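Local coordinates for protein structure-specific endonuclease subunit SLX1 (Candida glabrata, PDB 4XLG) that forms a heterodimer with SLX4 and probably acts as the catalytic subunit of the SLX1-SLX4 endonuclease, cutting branched DNA close to junctions during repair and recombination, at residues B[39-43]-B[54-60]; B[7-11]-B[194-198]; B[31-37]-B[190-194]; B[26-30]-B[79-83]. The protein carries 1 engineered substitution. The contacts are given in a common frame with arbitrary orientation. Residues are numbered along the deposited sequence.

Contact 1 (B[39-43]-B[54-60]); sequences QHNGS and RDGTRPW
This is a polar surface contact in the GIY-YIG domain, where the C-terminal end of helix 33-41 is met by the loop that leads into strand 60-67. The helix ends at Asn41; Gly42, at phi/psi -120/-107, breaks away in a conformation that residues with a CB seldom adopt. Asn41 and Pro59 are closest in register, with CA atoms 5.0 Å apart, and the peptide bond before Pro59 is cis. Asn41 suits its place because its amide can both accept and donate. With chi1 m, its OD1 takes a hydrogen bond from Trp60 N at 2.7 Å, nearly straight, and its ND2 gives a weak one to Trp60 O at 3.3 Å. Carbonyls at a helix end lack backbone donors, and long arginines supply them: Arg54 NH2 donates to Asn41 O at 2.8 Å and Arg58 NE, weakly, to His40 O at 2.9 Å. Waters extend the pattern, one bridging His40 O (2.7 Å) to Trp60 NE1 (2.9 Å). The imidazole of His40 is hydrogen-bonded to Tyr14 on strand 12-18. The loop is shaped by an Asx turn, Thr57 N donating to Asp55 OD1 at 2.9 Å, with Gly56 between them at phi/psi 88/1, where a CB would collide with the preceding carbonyl. Side-chain donors to a helix's last carbonyls, with Asn41 hydrogen-bonded to Trp60, here join helix 33-41 to strand 60-67 of the GIY-YIG fold.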
loop_
_atom_site.group_PDB
_atom_site.type_symbol
_atom_site.label_atom_id
_atom_site.label_comp_id
_atom_site.label_asym_id
_atom_site.label_seq_id
_atom_site.Cartn_x
_atom_site.Cartn_y
_atom_site.Cartn_z
ATOM N N GLN B 39 -0.922 -21.876 -6.987
ATOM C CA GLN B 39 -0.906 -22.704 -5.750
ATOM C C GLN B 39 -2.358 -22.966 -5.298
ATOM O O GLN B 39 -2.709 -24.080 -4.903
ATOM C CB GLN B 39 -0.139 -22.009 -4.648
ATOM C CG GLN B 39 1.407 -22.071 -4.909
ATOM C CD GLN B 39 2.141 -21.276 -3.847
ATOM O OE1 GLN B 39 1.882 -20.085 -3.656
ATOM N NE2 GLN B 39 2.974 -21.956 -3.085
ATOM N N HIS B 40 -3.186 -21.941 -5.355
ATOM C CA HIS B 40 -4.604 -22.159 -4.958
ATOM C C HIS B 40 -5.320 -23.112 -5.911
ATOM O O HIS B 40 -6.210 -23.900 -5.494
ATOM C CB HIS B 40 -5.403 -20.821 -4.907
ATOM C CG HIS B 40 -5.087 -19.970 -3.715
ATOM N ND1 HIS B 40 -5.214 -20.426 -2.415
ATOM C CD2 HIS B 40 -4.741 -18.668 -3.622
ATOM C CE1 HIS B 40 -4.906 -19.453 -1.580
ATOM N NE2 HIS B 40 -4.661 -18.363 -2.285
ATOM N N ASN B 41 -4.994 -23.051 -7.202
ATOM C CA ASN B 41 -5.699 -23.847 -8.195
ATOM C C ASN B 41 -5.128 -25.204 -8.463
ATOM O O ASN B 41 -5.765 -26.079 -9.011
ATOM C CB ASN B 41 -5.780 -23.061 -9.503
ATOM C CG ASN B 41 -6.843 -21.960 -9.392
ATOM O OD1 ASN B 41 -7.730 -22.076 -8.531
ATOM N ND2 ASN B 41 -6.749 -20.921 -10.219
ATOM N N GLY B 42 -3.916 -25.413 -8.032
ATOM C CA GLY B 42 -3.289 -26.694 -8.285
ATOM C C GLY B 42 -3.008 -27.222 -6.914
ATOM O O GLY B 42 -3.920 -27.571 -6.192
ATOM N N SER B 43 -1.759 -27.215 -6.521
ATOM C CA SER B 43 -1.458 -27.436 -5.088
ATOM C C SER B 43 -0.320 -26.527 -4.594
ATOM O O SER B 43 0.404 -25.914 -5.395
ATOM C CB SER B 43 -1.096 -28.897 -4.842
ATOM O OG SER B 43 0.069 -29.189 -5.590
ATOM N N ARG B 54 -10.887 -33.050 -5.044
ATOM C CA ARG B 54 -11.510 -31.885 -5.641
ATOM C C ARG B 54 -13.031 -31.977 -5.531
ATOM O O ARG B 54 -13.633 -33.001 -5.803
ATOM C CB ARG B 54 -11.058 -31.727 -7.086
ATOM C CG ARG B 54 -9.547 -31.499 -7.178
ATOM C CD ARG B 54 -9.155 -30.971 -8.530
ATOM N NE ARG B 54 -7.807 -30.422 -8.513
ATOM C CZ ARG B 54 -7.461 -29.307 -9.146
ATOM N NH1 ARG B 54 -8.361 -28.641 -9.845
ATOM N NH2 ARG B 54 -6.214 -28.867 -9.081
ATOM N N ASP B 55 -13.640 -30.872 -5.107
ATOM C CA ASP B 55 -15.103 -30.847 -5.000
ATOM C C ASP B 55 -15.698 -29.790 -5.934
ATOM O O ASP B 55 -16.885 -29.492 -5.844
ATOM C CB ASP B 55 -15.534 -30.595 -3.562
ATOM C CG ASP B 55 -15.270 -29.166 -3.096
ATOM O OD1 ASP B 55 -14.568 -28.368 -3.738
ATOM O OD2 ASP B 55 -15.798 -28.822 -2.021
ATOM N N GLY B 56 -14.872 -29.283 -6.837
ATOM C CA GLY B 56 -15.243 -28.233 -7.775
ATOM C C GLY B 56 -15.038 -26.803 -7.267
ATOM O O GLY B 56 -15.325 -25.855 -7.986
ATOM N N THR B 57 -14.540 -26.614 -6.047
ATOM C CA THR B 57 -14.211 -25.253 -5.609
ATOM C C THR B 57 -13.104 -24.654 -6.502
ATOM O O THR B 57 -13.225 -23.537 -7.023
ATOM C CB THR B 57 -13.740 -25.230 -4.166
ATOM O OG1 THR B 57 -14.814 -25.709 -3.346
ATOM C CG2 THR B 57 -13.452 -23.826 -3.738
ATOM N N ARG B 58 -12.035 -25.411 -6.690
ATOM C CA ARG B 58 -11.068 -25.064 -7.759
ATOM C C ARG B 58 -11.611 -25.396 -9.163
ATOM O O ARG B 58 -12.310 -26.399 -9.368
ATOM C CB ARG B 58 -9.778 -25.861 -7.523
ATOM C CG ARG B 58 -9.120 -25.546 -6.195
ATOM C CD ARG B 58 -8.070 -26.669 -6.049
ATOM N NE ARG B 58 -7.267 -26.496 -4.870
ATOM C CZ ARG B 58 -7.587 -26.958 -3.662
ATOM N NH1 ARG B 58 -8.762 -27.572 -3.468
ATOM N NH2 ARG B 58 -6.727 -26.801 -2.661
ATOM N N PRO B 59 -11.259 -24.581 -10.162
ATOM C CA PRO B 59 -10.388 -23.409 -10.017
ATOM C C PRO B 59 -11.094 -22.151 -9.517
ATOM O O PRO B 59 -12.320 -21.960 -9.758
ATOM C CB PRO B 59 -9.901 -23.141 -11.483
ATOM C CG PRO B 59 -11.027 -23.723 -12.355
ATOM C CD PRO B 59 -11.592 -24.919 -11.575
ATOM N N TRP B 60 -10.298 -21.290 -8.928
ATOM C CA TRP B 60 -10.727 -19.982 -8.469
ATOM C C TRP B 60 -10.476 -18.956 -9.552
ATOM O O TRP B 60 -9.449 -19.010 -10.233
ATOM C CB TRP B 60 -9.893 -19.571 -7.240
ATOM C CG TRP B 60 -10.044 -20.414 -6.039
ATOM C CD1 TRP B 60 -9.219 -21.460 -5.652
ATOM C CD2 TRP B 60 -10.991 -20.238 -4.995
ATOM N NE1 TRP B 60 -9.633 -21.945 -4.426
ATOM C CE2 TRP B 60 -10.701 -21.197 -3.994
ATOM C CE3 TRP B 60 -12.058 -19.349 -4.803
ATOM C CZ2 TRP B 60 -11.439 -21.294 -2.803
ATOM C CZ3 TRP B 60 -12.803 -19.435 -3.612
ATOM C CH2 TRP B 60 -12.496 -20.400 -2.630
HETATM O O HOH W 1 -4.120 -25.502 -3.031
HETATM O O HOH W 2 -7.662 -23.689 -3.196
HETATM O O HOH W 3 -7.867 -25.883 -10.642
#

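Contact 2 (B[7-11]-B[194-198]); sequences IPDFY and YSTTL
Phe10 turns one face of its ring to the edge of the Tyr194 ring in a T-shaped stack, with centroids 5.3 Å apart and planes at 82°. The phenyl group stands on an extended backbone (phi/psi -148/131) just before strand 12-18, with chi1 t and its CA-to-CB bond directed toward helix 176-213. Residues 194-198 are one regular turn of that helix, closed by Leu198 N to Tyr194 O at 3.0 Å, so Tyr194, Thr197 and Leu198 present a single side to the loop. Tyr194 (chi1 t) brings CE1 to 3.7 Å from Phe10 CB; Thr197 sets its methyl CG2 4.1 Å from Phe10 CD2, at the ring edge. Leu198, m with chi2 t, reaches with CD2 to 3.6 Å from Asp9 CB and 4.2 Å from Phe10 CB. Asp9 and Leu198 have the nearest CA atoms, 6.6 Å apart. No hydrogen bond joins the two segments: flat and branched apolar groups do the work, while Asp9 OD1 is hydrogen-bonded to Tyr293 OH on helix 288-299. The result is apolar packing of the loop leading into strand 12-18 of the GIY-YIG domain on the helix that leads to the zinc-binding C-terminal region, in keeping with the two-part SLX1 architecture.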
loop_
_atom_site.group_PDB
_atom_site.type_symbol
_atom_site.label_atom_id
_atom_site.label_comp_id
_atom_site.label_asym_id
_atom_site.label_seq_id
_atom_site.Cartn_x
_atom_site.Cartn_y
_atom_site.Cartn_z
ATOM N N ILE B 7 10.067 -0.811 0.492
ATOM C CA ILE B 7 8.667 -1.002 0.160
ATOM C C ILE B 7 8.600 -2.101 -0.931
ATOM O O ILE B 7 9.430 -2.107 -1.825
ATOM C CB ILE B 7 8.060 0.291 -0.361
ATOM C CG1 ILE B 7 8.039 1.318 0.826
ATOM C CG2 ILE B 7 6.657 0.058 -0.969
ATOM C CD1 ILE B 7 7.125 2.487 0.575
ATOM N N PRO B 8 7.695 -3.075 -0.790
ATOM C CA PRO B 8 7.639 -4.177 -1.781
ATOM C C PRO B 8 7.430 -3.684 -3.178
ATOM O O PRO B 8 6.689 -2.707 -3.413
ATOM C CB PRO B 8 6.382 -5.003 -1.379
ATOM C CG PRO B 8 6.287 -4.730 0.151
ATOM C CD PRO B 8 6.720 -3.239 0.309
ATOM N N ASP B 9 8.094 -4.358 -4.119
ATOM C CA ASP B 9 7.800 -4.107 -5.526
ATOM C C ASP B 9 6.329 -4.334 -5.812
ATOM O O ASP B 9 5.730 -3.613 -6.587
ATOM C CB ASP B 9 8.664 -5.036 -6.431
ATOM C CG ASP B 9 10.156 -4.827 -6.192
ATOM O OD1 ASP B 9 10.591 -3.707 -5.771
ATOM O OD2 ASP B 9 10.919 -5.780 -6.359
ATOM N N PHE B 10 5.788 -5.409 -5.257
ATOM C CA PHE B 10 4.371 -5.697 -5.364
ATOM C C PHE B 10 3.912 -6.416 -4.126
ATOM O O PHE B 10 4.544 -7.379 -3.705
ATOM C CB PHE B 10 4.082 -6.591 -6.612
ATOM C CG PHE B 10 2.579 -6.785 -6.859
ATOM C CD1 PHE B 10 1.844 -7.775 -6.192
ATOM C CD2 PHE B 10 1.931 -5.901 -7.696
ATOM C CE1 PHE B 10 0.413 -7.898 -6.389
ATOM C CE2 PHE B 10 0.508 -6.023 -7.946
ATOM C CZ PHE B 10 -0.232 -7.021 -7.288
ATOM N N TYR B 11 2.817 -5.962 -3.511
ATOM C CA TYR B 11 2.259 -6.780 -2.433
ATOM C C TYR B 11 0.769 -6.468 -2.503
ATOM O O TYR B 11 0.380 -5.281 -2.455
ATOM C CB TYR B 11 2.867 -6.427 -1.033
ATOM C CG TYR B 11 3.029 -7.689 -0.188
ATOM C CD1 TYR B 11 1.867 -8.373 0.330
ATOM C CD2 TYR B 11 4.274 -8.251 0.004
ATOM C CE1 TYR B 11 2.025 -9.581 1.054
ATOM C CE2 TYR B 11 4.436 -9.425 0.727
ATOM C CZ TYR B 11 3.299 -10.080 1.217
ATOM O OH TYR B 11 3.498 -11.253 1.917
ATOM N N TYR B 194 0.549 -7.990 -13.136
ATOM C CA TYR B 194 1.722 -8.169 -12.275
ATOM C C TYR B 194 3.032 -7.853 -13.035
ATOM O O TYR B 194 3.886 -7.087 -12.557
ATOM C CB TYR B 194 1.763 -9.601 -11.782
ATOM C CG TYR B 194 2.902 -9.965 -10.875
ATOM C CD1 TYR B 194 3.136 -9.232 -9.691
ATOM C CD2 TYR B 194 3.661 -11.103 -11.112
ATOM C CE1 TYR B 194 4.141 -9.600 -8.811
ATOM C CE2 TYR B 194 4.685 -11.484 -10.223
ATOM C CZ TYR B 194 4.888 -10.722 -9.072
ATOM O OH TYR B 194 5.826 -11.136 -8.198
ATOM N N SER B 195 3.181 -8.438 -14.220
ATOM C CA SER B 195 4.495 -8.359 -14.910
ATOM C C SER B 195 4.669 -6.925 -15.381
ATOM O O SER B 195 5.799 -6.360 -15.418
ATOM C CB SER B 195 4.582 -9.364 -16.086
ATOM O OG SER B 195 4.656 -10.688 -15.570
ATOM N N THR B 196 3.552 -6.315 -15.744
ATOM C CA THR B 196 3.647 -4.924 -16.201
ATOM C C THR B 196 4.016 -3.982 -15.055
ATOM O O THR B 196 4.799 -3.045 -15.245
ATOM C CB THR B 196 2.330 -4.452 -16.851
ATOM O OG1 THR B 196 2.141 -5.143 -18.121
ATOM C CG2 THR B 196 2.411 -2.965 -17.182
ATOM N N THR B 197 3.422 -4.209 -13.877
ATOM C CA THR B 197 3.703 -3.373 -12.702
ATOM C C THR B 197 5.196 -3.456 -12.375
ATOM O O THR B 197 5.851 -2.428 -12.160
ATOM C CB THR B 197 2.841 -3.810 -11.485
ATOM O OG1 THR B 197 1.485 -3.582 -11.839
ATOM C CG2 THR B 197 3.162 -2.939 -10.244
ATOM N N LEU B 198 5.732 -4.668 -12.375
ATOM C CA LEU B 198 7.175 -4.828 -12.087
ATOM C C LEU B 198 8.029 -4.148 -13.186
ATOM O O LEU B 198 9.067 -3.527 -12.899
ATOM C CB LEU B 198 7.556 -6.303 -11.951
ATOM C CG LEU B 198 6.937 -7.102 -10.757
ATOM C CD1 LEU B 198 7.507 -8.539 -10.747
ATOM C CD2 LEU B 198 7.218 -6.402 -9.397
#

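Contact 3 (B[31-37]-B[190-194]); sequences PNPVRRL and VQNLY
Helix 33-41 of the GIY-YIG domain packs nearly antiparallel on the long helix 176-213, their segment axes at 153° and 9.6 Å at closest approach. Val34 and Gln191 have the nearest CA atoms, 5.9 Å apart. Hydrogen bonding serves the start of the shorter helix: Asn32 (chi1 t) is its N-cap, OD1 accepting from Arg35 N at 3.0 Å and weakly from Val34 N at 3.0 Å. Pro33 suits the first turn, where no backbone NH is needed. Apolar packing fills the interface: Val34, Leu37 and Val190 interlock beside the larger Tyr194 ring. Val34, pointing toward helix 176-213, sets CG2 3.9 Å from Val190 CG1 and 3.9 Å from Tyr194 CD2; Leu37 CD2 lies 4.1 Å from Val190 CG2. The amide of Gln191, hydrogen-bonded through OE1 to Ser195 OG, covers Val34, NE2 being 3.5 Å from Val34 CG1. Aromatic contact completes the set: Tyr194 (chi1 t) receives a CH-pi interaction from Pro33, whose CD sits 3.7 Å from the ring centroid, 20° off its normal.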
loop_
_atom_site.group_PDB
_atom_site.type_symbol
_atom_site.label_atom_id
_atom_site.label_comp_id
_atom_site.label_asym_id
_atom_site.label_seq_id
_atom_site.Cartn_x
_atom_site.Cartn_y
_atom_site.Cartn_z
ATOM N N PRO B 31 3.050 -11.395 -2.436
ATOM C CA PRO B 31 3.941 -10.574 -3.284
ATOM C C PRO B 31 3.926 -11.044 -4.759
ATOM O O PRO B 31 4.558 -10.386 -5.589
ATOM C CB PRO B 31 5.342 -10.815 -2.668
ATOM C CG PRO B 31 5.270 -12.249 -2.205
ATOM C CD PRO B 31 3.800 -12.389 -1.625
ATOM N N ASN B 32 3.282 -12.181 -5.068
ATOM C CA ASN B 32 3.268 -12.706 -6.426
ATOM C C ASN B 32 1.916 -13.399 -6.631
ATOM O O ASN B 32 1.768 -14.573 -6.310
ATOM C CB ASN B 32 4.418 -13.693 -6.683
ATOM C CG ASN B 32 4.444 -14.214 -8.115
ATOM O OD1 ASN B 32 3.433 -14.175 -8.826
ATOM N ND2 ASN B 32 5.584 -14.731 -8.525
ATOM N N PRO B 33 0.983 -12.667 -7.203
ATOM C CA PRO B 33 -0.391 -13.193 -7.341
ATOM C C PRO B 33 -0.488 -14.277 -8.410
ATOM O O PRO B 33 -1.447 -15.085 -8.337
ATOM C CB PRO B 33 -1.220 -11.941 -7.722
ATOM C CG PRO B 33 -0.195 -11.060 -8.517
ATOM C CD PRO B 33 1.126 -11.289 -7.721
ATOM N N VAL B 34 0.442 -14.316 -9.384
ATOM C CA VAL B 34 0.373 -15.349 -10.405
ATOM C C VAL B 34 0.731 -16.719 -9.784
ATOM O O VAL B 34 -0.017 -17.713 -9.907
ATOM C CB VAL B 34 1.350 -15.037 -11.605
ATOM C CG1 VAL B 34 1.207 -16.184 -12.626
ATOM C CG2 VAL B 34 0.938 -13.644 -12.214
ATOM N N ARG B 35 1.898 -16.743 -9.094
ATOM C CA ARG B 35 2.341 -17.952 -8.432
ATOM C C ARG B 35 1.284 -18.394 -7.377
ATOM O O ARG B 35 0.938 -19.596 -7.255
ATOM C CB ARG B 35 3.679 -17.685 -7.752
ATOM C CG ARG B 35 4.239 -18.931 -7.077
ATOM C CD ARG B 35 5.708 -18.639 -6.663
ATOM N NE ARG B 35 6.205 -19.926 -6.203
ATOM C CZ ARG B 35 6.043 -20.334 -4.950
ATOM N NH1 ARG B 35 6.471 -21.543 -4.576
ATOM N NH2 ARG B 35 5.491 -19.490 -4.071
ATOM N N ARG B 36 0.762 -17.398 -6.671
ATOM C CA ARG B 36 -0.232 -17.711 -5.603
ATOM C C ARG B 36 -1.488 -18.314 -6.193
ATOM O O ARG B 36 -2.040 -19.288 -5.662
ATOM C CB ARG B 36 -0.594 -16.466 -4.829
ATOM C CG ARG B 36 -1.695 -16.693 -3.719
ATOM C CD ARG B 36 -1.268 -17.749 -2.694
ATOM N NE ARG B 36 -0.044 -17.322 -2.006
ATOM C CZ ARG B 36 -0.020 -16.384 -1.072
ATOM N NH1 ARG B 36 1.164 -16.014 -0.566
ATOM N NH2 ARG B 36 -1.143 -15.859 -0.577
ATOM N N LEU B 37 -1.984 -17.725 -7.280
ATOM C CA LEU B 37 -3.172 -18.306 -7.892
ATOM C C LEU B 37 -2.903 -19.724 -8.410
ATOM O O LEU B 37 -3.753 -20.603 -8.262
ATOM C CB LEU B 37 -3.674 -17.350 -9.004
ATOM C CG LEU B 37 -5.004 -17.716 -9.663
ATOM C CD1 LEU B 37 -6.137 -17.855 -8.610
ATOM C CD2 LEU B 37 -5.290 -16.552 -10.675
ATOM N N VAL B 190 -4.139 -11.622 -14.707
ATOM C CA VAL B 190 -3.385 -11.444 -13.459
ATOM C C VAL B 190 -1.883 -11.312 -13.850
ATOM O O VAL B 190 -1.166 -10.426 -13.325
ATOM C CB VAL B 190 -3.585 -12.620 -12.472
ATOM C CG1 VAL B 190 -2.612 -12.508 -11.236
ATOM C CG2 VAL B 190 -5.060 -12.660 -11.946
ATOM N N GLN B 191 -1.439 -12.175 -14.746
ATOM C CA GLN B 191 -0.024 -12.084 -15.250
ATOM C C GLN B 191 0.237 -10.720 -15.835
ATOM O O GLN B 191 1.288 -10.076 -15.550
ATOM C CB GLN B 191 0.229 -13.192 -16.302
ATOM C CG GLN B 191 1.698 -13.187 -16.816
ATOM C CD GLN B 191 2.633 -13.753 -15.731
ATOM O OE1 GLN B 191 3.396 -13.002 -15.064
ATOM N NE2 GLN B 191 2.639 -15.057 -15.618
ATOM N N ASN B 192 -0.679 -10.249 -16.682
ATOM C CA ASN B 192 -0.432 -8.967 -17.342
ATOM C C ASN B 192 -0.269 -7.827 -16.366
ATOM O O ASN B 192 0.706 -7.040 -16.488
ATOM C CB ASN B 192 -1.562 -8.641 -18.328
ATOM C CG ASN B 192 -1.511 -9.532 -19.560
ATOM O OD1 ASN B 192 -0.516 -10.246 -19.784
ATOM N ND2 ASN B 192 -2.607 -9.533 -20.343
ATOM N N LEU B 193 -1.172 -7.742 -15.376
ATOM C CA LEU B 193 -1.101 -6.674 -14.379
ATOM C C LEU B 193 0.218 -6.779 -13.586
ATOM O O LEU B 193 0.926 -5.778 -13.414
ATOM C CB LEU B 193 -2.284 -6.729 -13.389
ATOM C CG LEU B 193 -2.155 -5.701 -12.226
ATOM C CD1 LEU B 193 -2.325 -4.249 -12.734
ATOM C CD2 LEU B 193 -3.112 -5.981 -11.101
ATOM N N TYR B 194 0.549 -7.990 -13.136
ATOM C CA TYR B 194 1.722 -8.169 -12.275
ATOM C C TYR B 194 3.032 -7.853 -13.035
ATOM O O TYR B 194 3.886 -7.087 -12.557
ATOM C CB TYR B 194 1.763 -9.601 -11.782
ATOM C CG TYR B 194 2.902 -9.965 -10.875
ATOM C CD1 TYR B 194 3.136 -9.232 -9.691
ATOM C CD2 TYR B 194 3.661 -11.103 -11.112
ATOM C CE1 TYR B 194 4.141 -9.600 -8.811
ATOM C CE2 TYR B 194 4.685 -11.484 -10.223
ATOM C CZ TYR B 194 4.888 -10.722 -9.072
ATOM O OH TYR B 194 5.826 -11.136 -8.198
#

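Contact 4 (B[26-30]-B[79-83]); sequences YIGST and QHAWQ. Engineered in segment 79-83: Gln79 (natural residue Glu).
The rotamers of Ile27, Gln79 and Trp82 fill the space between strand 25-30 and helix 72-84. The axes of segments 26-30 and 79-83 run almost antiparallel (175°), 8.4 Å apart at closest approach. Gly28 and Gln79 have CA atoms 6.2 Å apart, Ile27 and Gln83 6.8 Å. Alternation along the strand sends Ile27 and Ser29 toward the helix. Ile27, chi1 m and chi2 t, lays CD1 squarely over the five-membered ring of Trp82, 3.6 Å from its centroid and 3° off the normal, a clear CH-pi contact; CG2 touches Trp82 CE3 at 3.7 Å and Gln79 CG at 3.9 Å. A branched aliphatic chain suits this spot against the broad indole, which is held at chi1 t with chi2 near 6° and is hydrogen-bonded through NE1 to Lys110 O. Ser29, chi1 p, donates from OG to Gln79 OE1 at 2.7 Å. Gln79, an engineered replacement of the natural glutamate, extends with chi1 and chi2 both t, and its NE2 donates to Gln83 OE1 at 3.0 Å, one turn further on. Gln83 (chi1 m, chi2 t) packs CG 3.8 Å from Ile27 CB. Water 4 accepts from Ile27 N at 2.9 Å and, weakly, from Gln83 NE2 at 3.4 Å. At Gly28 a CB would be crowded by Tyr26 CE1. Tyr26, Ile27 and Gly28 spell the YIG sequence, so this helix-on-strand packing belongs to the core of the GIY-YIG nuclease fold.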
loop_
_atom_site.group_PDB
_atom_site.type_symbol
_atom_site.label_atom_id
_atom_site.label_comp_id
_atom_site.label_asym_id
_atom_site.label_seq_id
_atom_site.Cartn_x
_atom_site.Cartn_y
_atom_site.Cartn_z
ATOM N N TYR B 26 -12.436 -16.332 -1.230
ATOM C CA TYR B 26 -11.230 -16.519 -0.449
ATOM C C TYR B 26 -10.500 -15.213 -0.458
ATOM O O TYR B 26 -10.378 -14.602 -1.520
ATOM C CB TYR B 26 -10.362 -17.612 -1.068
ATOM C CG TYR B 26 -9.162 -17.943 -0.199
ATOM C CD1 TYR B 26 -7.973 -17.247 -0.351
ATOM C CD2 TYR B 26 -9.206 -18.975 0.710
ATOM C CE1 TYR B 26 -6.861 -17.521 0.459
ATOM C CE2 TYR B 26 -8.095 -19.273 1.514
ATOM C CZ TYR B 26 -6.928 -18.554 1.343
ATOM O OH TYR B 26 -5.833 -18.826 2.102
ATOM N N ILE B 27 -9.965 -14.818 0.696
ATOM C CA ILE B 27 -9.144 -13.593 0.706
ATOM C C ILE B 27 -7.729 -13.906 1.178
ATOM O O ILE B 27 -7.566 -14.614 2.210
ATOM C CB ILE B 27 -9.776 -12.548 1.677
ATOM C CG1 ILE B 27 -11.082 -12.022 1.057
ATOM C CG2 ILE B 27 -8.784 -11.326 1.949
ATOM C CD1 ILE B 27 -11.979 -11.314 2.148
ATOM N N GLY B 28 -6.698 -13.398 0.482
ATOM C CA GLY B 28 -5.340 -13.610 1.018
ATOM C C GLY B 28 -4.448 -12.461 0.590
ATOM O O GLY B 28 -4.931 -11.465 0.058
ATOM N N SER B 29 -3.143 -12.565 0.869
ATOM C CA SER B 29 -2.234 -11.501 0.456
ATOM C C SER B 29 -0.979 -12.157 -0.063
ATOM O O SER B 29 -0.636 -13.279 0.350
ATOM C CB SER B 29 -1.896 -10.537 1.627
ATOM O OG SER B 29 -1.329 -11.221 2.736
ATOM N N THR B 30 -0.300 -11.463 -0.973
ATOM C CA THR B 30 0.862 -12.086 -1.633
ATOM C C THR B 30 1.771 -11.059 -2.321
ATOM O O THR B 30 1.280 -10.072 -2.843
ATOM C CB THR B 30 0.390 -13.130 -2.748
ATOM O OG1 THR B 30 1.535 -13.787 -3.316
ATOM C CG2 THR B 30 -0.451 -12.455 -3.853
ATOM N N GLN B 79 -5.578 -7.372 4.990
ATOM C CA GLN B 79 -6.180 -8.705 4.776
ATOM C C GLN B 79 -6.985 -9.173 5.988
ATOM O O GLN B 79 -8.113 -9.653 5.863
ATOM C CB GLN B 79 -5.073 -9.729 4.494
ATOM C CG GLN B 79 -5.674 -11.169 4.230
ATOM C CD GLN B 79 -4.655 -12.203 4.488
ATOM O OE1 GLN B 79 -3.517 -12.056 4.088
ATOM N NE2 GLN B 79 -5.023 -13.236 5.225
ATOM N N HIS B 80 -6.395 -9.053 7.166
ATOM C CA HIS B 80 -7.092 -9.543 8.346
ATOM C C HIS B 80 -8.330 -8.711 8.638
ATOM O O HIS B 80 -9.338 -9.245 9.076
ATOM C CB HIS B 80 -6.112 -9.560 9.543
ATOM C CG HIS B 80 -5.006 -10.554 9.359
ATOM N ND1 HIS B 80 -3.782 -10.445 9.985
ATOM C CD2 HIS B 80 -4.936 -11.667 8.585
ATOM C CE1 HIS B 80 -3.009 -11.451 9.609
ATOM N NE2 HIS B 80 -3.685 -12.209 8.765
ATOM N N ALA B 81 -8.253 -7.400 8.406
ATOM C CA ALA B 81 -9.424 -6.540 8.650
ATOM C C ALA B 81 -10.560 -6.916 7.658
ATOM O O ALA B 81 -11.756 -6.969 8.027
ATOM C CB ALA B 81 -9.014 -5.077 8.489
ATOM N N TRP B 82 -10.155 -7.137 6.422
ATOM C CA TRP B 82 -11.087 -7.467 5.340
ATOM C C TRP B 82 -11.788 -8.804 5.683
ATOM O O TRP B 82 -13.026 -8.926 5.589
ATOM C CB TRP B 82 -10.304 -7.529 4.020
ATOM C CG TRP B 82 -11.170 -7.687 2.773
ATOM C CD1 TRP B 82 -12.547 -7.674 2.692
ATOM C CD2 TRP B 82 -10.677 -7.789 1.450
ATOM N NE1 TRP B 82 -12.924 -7.789 1.348
ATOM C CE2 TRP B 82 -11.790 -7.850 0.581
ATOM C CE3 TRP B 82 -9.378 -7.842 0.904
ATOM C CZ2 TRP B 82 -11.652 -8.014 -0.802
ATOM C CZ3 TRP B 82 -9.234 -7.964 -0.474
ATOM C CH2 TRP B 82 -10.378 -8.043 -1.310
ATOM N N GLN B 83 -11.017 -9.799 6.113
ATOM C CA GLN B 83 -11.607 -11.079 6.555
ATOM C C GLN B 83 -12.457 -10.974 7.794
ATOM O O GLN B 83 -13.419 -11.717 7.925
ATOM C CB GLN B 83 -10.509 -12.117 6.818
ATOM C CG GLN B 83 -9.762 -12.477 5.515
ATOM C CD GLN B 83 -8.546 -13.375 5.767
ATOM O OE1 GLN B 83 -7.697 -13.088 6.632
ATOM N NE2 GLN B 83 -8.500 -14.504 5.058
HETATM O O HOH W 4 -10.984 -15.862 3.161
#

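How the contacts relate
All four contacts build on the GIY-YIG domain. After 7-11 of contact 2, the first segments of contacts 4, 3 and 1 follow in that order along strand 25-30 and helix 33-41, with centres 16 Å apart from 4 to 3 and from 3 to 1; contacts 3 and 4 cross along the chain. Contact 4 lies on one side of strand 25-30, contact 3 on the opposite side; Arg36 NH2 probably hydrogen-bonds Ser29 O between them at 2.8 Å. Contacts 2 and 3 share Tyr194, with centres 9 Å apart. Contact 1 is nested within the chain loops closed by each of the others. Helix 176-213 packs against helix 33-41 and the loop before strand 12-18 before the chain continues to its zinc sites.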